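Side-chain contacts in uracil-DNA glycosylase (PDB 6LYJ), which belongs to the uracil-DNA glycosylase superfamily, here the Epstein-Barr virus member, an alpha/beta protein built round a four-stranded parallel sheet: residues L207-Q212 and F236-N241; L182-F187 and R244-G249. All coordinates share one frame; numbering follows the deposited sequence.

Contact 1 of 2, residues L207-Q212 and F236-N241; sequences LVLTSQ and FVLANN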
loop_
_atom_site.group_PDB
_atom_site.type_symbol
_atom_site.label_atom_id
_atom_site.label_comp_id
_atom_site.label_asym_id
_atom_site.label_seq_id
_atom_site.Cartn_x
_atom_site.Cartn_y
_atom_site.Cartn_z
ATOM N N LEU A 207 -11.446 15.046 -9.507
ATOM C CA LEU A 207 -10.016 15.252 -9.672
ATOM C C LEU A 207 -9.313 13.921 -9.441
ATOM O O LEU A 207 -9.387 13.356 -8.344
ATOM C CB LEU A 207 -9.502 16.310 -8.699
ATOM C CG LEU A 207 -8.000 16.574 -8.732
ATOM C CD1 LEU A 207 -7.583 17.006 -10.131
ATOM C CD2 LEU A 207 -7.609 17.622 -7.699
ATOM N N VAL A 208 -8.640 13.418 -10.466
ATOM C CA VAL A 208 -7.908 12.163 -10.368
ATOM C C VAL A 208 -6.425 12.499 -10.342
ATOM O O VAL A 208 -5.864 12.968 -11.339
ATOM C CB VAL A 208 -8.255 11.214 -11.522
ATOM C CG1 VAL A 208 -7.469 9.914 -11.398
ATOM C CG2 VAL A 208 -9.756 10.950 -11.540
ATOM N N LEU A 209 -5.796 12.281 -9.191
ATOM C CA LEU A 209 -4.381 12.557 -8.993
ATOM C C LEU A 209 -3.603 11.249 -9.046
ATOM O O LEU A 209 -3.940 10.292 -8.341
ATOM C CB LEU A 209 -4.146 13.261 -7.655
ATOM C CG LEU A 209 -4.908 14.572 -7.435
ATOM C CD1 LEU A 209 -4.781 15.042 -5.994
ATOM C CD2 LEU A 209 -4.392 15.640 -8.390
ATOM N N THR A 210 -2.569 11.211 -9.882
ATOM C CA THR A 210 -1.759 10.016 -10.051
ATOM C C THR A 210 -0.292 10.354 -9.843
ATOM O O THR A 210 0.147 11.481 -10.091
ATOM C CB THR A 210 -1.938 9.391 -11.443
ATOM O OG1 THR A 210 -1.438 10.293 -12.435
ATOM C CG2 THR A 210 -3.406 9.099 -11.722
ATOM N N SER A 211 0.460 9.361 -9.383
ATOM C CA SER A 211 1.908 9.466 -9.248
ATOM C C SER A 211 2.453 8.064 -9.012
ATOM O O SER A 211 1.699 7.091 -8.899
ATOM C CB SER A 211 2.309 10.411 -8.112
ATOM O OG SER A 211 2.148 9.791 -6.849
ATOM N N GLN A 212 3.777 7.972 -8.930
ATOM C CA GLN A 212 4.400 6.735 -8.492
ATOM C C GLN A 212 4.025 6.433 -7.044
ATOM O O GLN A 212 3.558 7.298 -6.298
ATOM C CB GLN A 212 5.917 6.814 -8.635
ATOM C CG GLN A 212 6.395 6.664 -10.061
ATOM C CD GLN A 212 7.900 6.603 -10.154
ATOM O OE1 GLN A 212 8.607 7.180 -9.330
ATOM N NE2 GLN A 212 8.402 5.895 -11.156
ATOM N N PHE A 236 -1.833 16.489 -1.828
ATOM C CA PHE A 236 -2.681 16.935 -0.726
ATOM C C PHE A 236 -3.032 18.416 -0.852
ATOM O O PHE A 236 -4.171 18.821 -0.559
ATOM C CB PHE A 236 -1.984 16.636 0.602
ATOM C CG PHE A 236 -1.702 15.175 0.806
ATOM C CD1 PHE A 236 -2.681 14.327 1.293
ATOM C CD2 PHE A 236 -0.463 14.644 0.480
ATOM C CE1 PHE A 236 -2.427 12.980 1.468
ATOM C CE2 PHE A 236 -0.201 13.297 0.651
ATOM C CZ PHE A 236 -1.184 12.464 1.145
ATOM N N VAL A 237 -2.101 19.209 -1.383
ATOM C CA VAL A 237 -2.392 20.605 -1.691
ATOM C C VAL A 237 -3.406 20.692 -2.826
ATOM O O VAL A 237 -4.381 21.445 -2.745
ATOM C CB VAL A 237 -1.095 21.360 -2.030
ATOM C CG1 VAL A 237 -1.403 22.773 -2.516
ATOM C CG2 VAL A 237 -0.164 21.387 -0.824
ATOM N N LEU A 238 -3.162 19.963 -3.920
ATOM C CA LEU A 238 -4.091 19.998 -5.046
ATOM C C LEU A 238 -5.480 19.545 -4.615
ATOM O O LEU A 238 -6.493 20.098 -5.062
ATOM C CB LEU A 238 -3.564 19.128 -6.188
ATOM C CG LEU A 238 -2.259 19.608 -6.827
ATOM C CD1 LEU A 238 -1.719 18.558 -7.793
ATOM C CD2 LEU A 238 -2.458 20.949 -7.527
ATOM N N ALA A 239 -5.542 18.539 -3.740
ATOM C CA ALA A 239 -6.821 18.049 -3.243
ATOM C C ALA A 239 -7.569 19.142 -2.493
ATOM O O ALA A 239 -8.761 19.377 -2.741
ATOM C CB ALA A 239 -6.603 16.829 -2.349
ATOM N N ASN A 240 -6.886 19.825 -1.560
ATOM C CA ASN A 240 -7.578 20.887 -0.831
ATOM C C ASN A 240 -7.944 22.061 -1.738
ATOM O O ASN A 240 -8.992 22.687 -1.536
ATOM C CB ASN A 240 -6.738 21.367 0.351
ATOM C CG ASN A 240 -7.010 20.573 1.618
ATOM O OD1 ASN A 240 -8.036 19.900 1.729
ATOM N ND2 ASN A 240 -6.101 20.661 2.584
ATOM N N ASN A 241 -7.110 22.379 -2.733
ATOM C CA ASN A 241 -7.486 23.408 -3.702
ATOM C C ASN A 241 -8.772 23.030 -4.425
ATOM O O ASN A 241 -9.665 23.867 -4.611
ATOM C CB ASN A 241 -6.362 23.644 -4.713
ATOM C CG ASN A 241 -5.136 24.277 -4.089
ATOM O OD1 ASN A 241 -5.191 24.804 -2.977
ATOM N ND2 ASN A 241 -4.023 24.249 -4.814
#
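Leu209 reaches from the edge strand of the sheet to the last helix with both of its methyl groups, CD2 going to Leu238 and CD1 to Ala239. Its CG stands anti to its own carbonyl carbon (chi1 -57°) and its CD1 anti to CA, which carries CD1 outward to the helix backbone and leaves CD2 to branch off toward Leu238. The side chains of Leu209 and Leu238 meet at a slant, each offering one methyl: Leu209 CD2 lies 4.0 Å from Leu238 CD1, an ordinary van der Waals distance. The other branch, Leu209 CD1, sits at the start of the next helical residue, 4.2 Å from the backbone Ala239 N and 4.4 Å from Ala239 CB, and so meets both the main chain and the methyl of the alanine.

This is helix-on-sheet packing in an alpha/beta fold: strand 207-211 is an outermost strand of the four-stranded parallel sheet, and helix 235-245, which follows it in the chain, runs back almost exactly antiparallel, the two segment axes 9.9 Å apart at an angle of 176°. From the strand, Leu207 and Leu209 touch the helical segment.

Leu207 adds the second point of contact. With its CG anti to the backbone N (chi1 177°), it brings CD2 to within 3.8 Å of Leu238 O, an apolar touch on a helical carbonyl. Leu238 is thus met twice, at its side-chain CD1 and at its backbone oxygen. No hydrogen bond joins the two segments; leucine methyls meet both apolar side chains and the helix backbone. Elsewhere on the same helix, His235 touches Leu209 and Phe242 touches Leu207, while Met188 of the neighbouring strand packs on Ala239.

Contact 2 of 2, residues L182-F187 and R244-G249; sequences LKACVF and REKGLG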
loop_
_atom_site.group_PDB
_atom_site.type_symbol
_atom_site.label_atom_id
_atom_site.label_comp_id
_atom_site.label_asym_id
_atom_site.label_seq_id
_atom_site.Cartn_x
_atom_site.Cartn_y
_atom_site.Cartn_z
ATOM N N LEU A 182 -21.154 10.773 -5.936
ATOM C CA LEU A 182 -20.616 11.993 -5.349
ATOM C C LEU A 182 -20.539 13.096 -6.396
ATOM O O LEU A 182 -20.174 12.856 -7.550
ATOM C CB LEU A 182 -19.231 11.735 -4.753
ATOM C CG LEU A 182 -19.177 10.742 -3.588
ATOM C CD1 LEU A 182 -17.740 10.529 -3.132
ATOM C CD2 LEU A 182 -20.054 11.211 -2.430
ATOM N N LYS A 183 -20.893 14.314 -5.981
ATOM C CA LYS A 183 -20.849 15.452 -6.894
ATOM C C LYS A 183 -19.414 15.859 -7.213
ATOM O O LYS A 183 -19.099 16.192 -8.363
ATOM C CB LYS A 183 -21.623 16.627 -6.296
ATOM C CG LYS A 183 -21.703 17.854 -7.188
ATOM C CD LYS A 183 -22.465 18.984 -6.501
ATOM C CE LYS A 183 -22.641 20.173 -7.432
ATOM N NZ LYS A 183 -23.541 21.208 -6.850
ATOM N N ALA A 184 -18.535 15.839 -6.215
ATOM C CA ALA A 184 -17.156 16.283 -6.390
ATOM C C ALA A 184 -16.283 15.561 -5.379
ATOM O O ALA A 184 -16.531 15.646 -4.171
ATOM C CB ALA A 184 -17.041 17.799 -6.214
ATOM N N CYS A 185 -15.245 14.886 -5.868
ATOM C CA CYS A 185 -14.402 14.057 -5.022
ATOM C C CYS A 185 -12.999 14.016 -5.611
ATOM O O CYS A 185 -12.821 14.155 -6.822
ATOM C CB CYS A 185 -14.985 12.647 -4.891
ATOM S SG CYS A 185 -14.187 11.608 -3.659
ATOM N N VAL A 186 -12.002 13.843 -4.737
ATOM C CA VAL A 186 -10.610 13.651 -5.143
ATOM C C VAL A 186 -10.255 12.177 -5.007
ATOM O O VAL A 186 -10.618 11.527 -4.018
ATOM C CB VAL A 186 -9.652 14.524 -4.306
ATOM C CG1 VAL A 186 -8.207 14.322 -4.760
ATOM C CG2 VAL A 186 -10.043 15.994 -4.386
ATOM N N PHE A 187 -9.556 11.643 -6.008
ATOM C CA PHE A 187 -9.075 10.264 -6.011
ATOM C C PHE A 187 -7.561 10.276 -6.181
ATOM O O PHE A 187 -7.051 10.813 -7.170
ATOM C CB PHE A 187 -9.728 9.444 -7.130
ATOM C CG PHE A 187 -11.216 9.276 -6.977
ATOM C CD1 PHE A 187 -12.085 10.311 -7.295
ATOM C CD2 PHE A 187 -11.746 8.083 -6.514
ATOM C CE1 PHE A 187 -13.454 10.158 -7.154
ATOM C CE2 PHE A 187 -13.114 7.923 -6.369
ATOM C CZ PHE A 187 -13.968 8.962 -6.691
ATOM N N ARG A 244 -11.752 23.417 -2.060
ATOM C CA ARG A 244 -12.095 24.824 -1.889
ATOM C C ARG A 244 -12.832 25.354 -3.113
ATOM O O ARG A 244 -13.829 26.075 -2.987
ATOM C CB ARG A 244 -10.841 25.660 -1.634
ATOM C CG ARG A 244 -11.153 27.135 -1.398
ATOM C CD ARG A 244 -9.937 27.945 -0.956
ATOM N NE ARG A 244 -8.806 27.808 -1.870
ATOM C CZ ARG A 244 -7.740 27.050 -1.648
ATOM N NH1 ARG A 244 -6.760 27.010 -2.541
ATOM N NH2 ARG A 244 -7.652 26.336 -0.535
ATOM N N GLU A 245 -12.353 24.997 -4.308
ATOM C CA GLU A 245 -13.004 25.429 -5.543
ATOM C C GLU A 245 -14.447 24.934 -5.625
ATOM O O GLU A 245 -15.321 25.637 -6.147
ATOM C CB GLU A 245 -12.192 24.945 -6.745
ATOM C CG GLU A 245 -12.861 25.138 -8.094
ATOM C CD GLU A 245 -12.171 24.356 -9.196
ATOM O OE1 GLU A 245 -12.875 23.842 -10.090
ATOM O OE2 GLU A 245 -10.926 24.245 -9.160
ATOM N N LYS A 246 -14.719 23.735 -5.118
ATOM C CA LYS A 246 -16.061 23.170 -5.184
ATOM C C LYS A 246 -16.925 23.557 -3.988
ATOM O O LYS A 246 -18.048 23.057 -3.862
ATOM C CB LYS A 246 -15.985 21.646 -5.299
ATOM C CG LYS A 246 -15.317 21.146 -6.571
ATOM C CD LYS A 246 -16.113 21.539 -7.802
ATOM C CE LYS A 246 -15.539 20.899 -9.058
ATOM N NZ LYS A 246 -16.385 21.178 -10.253
ATOM N N GLY A 247 -16.432 24.437 -3.117
ATOM C CA GLY A 247 -17.190 24.891 -1.968
ATOM C C GLY A 247 -17.293 23.904 -0.830
ATOM O O GLY A 247 -18.208 24.013 -0.009
ATOM N N LEU A 248 -16.383 22.940 -0.753
ATOM C CA LEU A 248 -16.378 21.948 0.308
ATOM C C LEU A 248 -15.320 22.306 1.346
ATOM O O LEU A 248 -14.346 23.002 1.048
ATOM C CB LEU A 248 -16.123 20.550 -0.258
ATOM C CG LEU A 248 -17.121 20.103 -1.331
ATOM C CD1 LEU A 248 -16.814 18.694 -1.808
ATOM C CD2 LEU A 248 -18.553 20.203 -0.820
ATOM N N GLY A 249 -15.535 21.854 2.579
ATOM C CA GLY A 249 -14.545 22.079 3.619
ATOM C C GLY A 249 -13.260 21.319 3.327
ATOM O O GLY A 249 -13.276 20.142 2.963
HETATM O O HOH W 1 -17.403 18.065 -9.872
#
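CG of Lys246 is anti to its carbonyl carbon (chi1 -64°) and the chain bends at chi2 (-64°), which lays the first methylenes against the methyl of Ala184. The helix ends here in a Schellman motif: Gly247, with positive phi, is the C-prime residue, Gly247 N bonding Arg244 O at 3.1 Å and Leu248 N bonding Leu243 O. After the turn Leu248, like Lys246 before it, points toward residues 182-187, the segment leading into strand 186-190 of the parallel sheet. Ala184 CB is 3.8 Å from Lys246 CG and 4.1 Å from Lys246 CB, so the aliphatic root of the lysine, rather than its ammonium group, makes the direct contact. Past the glycine, Leu248 CD1 meets the backbone Ala184 O at 3.9 Å. Phe242, one helical turn before Lys246, also packs on Ala184. Beyond its bend the lysine is extended, carrying its charged end along the surface to a water. That water lies 2.9 Å from Lys183 O, to which it may donate, and accepts a weak bond from Lys246 NZ at 3.3 Å.

In the fold
From the N terminus, the chain leaves helix 167-181 and enters strand 186-190 through residues 182-187, the first half of contact 2. It then forms strand 207-211, crosses a mostly irregular connection and enters helix 235-245, where contact 1 closes the shorter loop. Contact 2 closes the longer one at the end of that helix, so contact 1 is nested inside it. Their centres lie 12 Å apart. They share the helix, and their strands are neighbours in the sheet, joined by probable hydrogen bonds from Leu209 N to Phe187 O and from Phe187 N to Leu207 O. Val186 CG1 packs against both Leu209 CD1 and Ala239 CB between them.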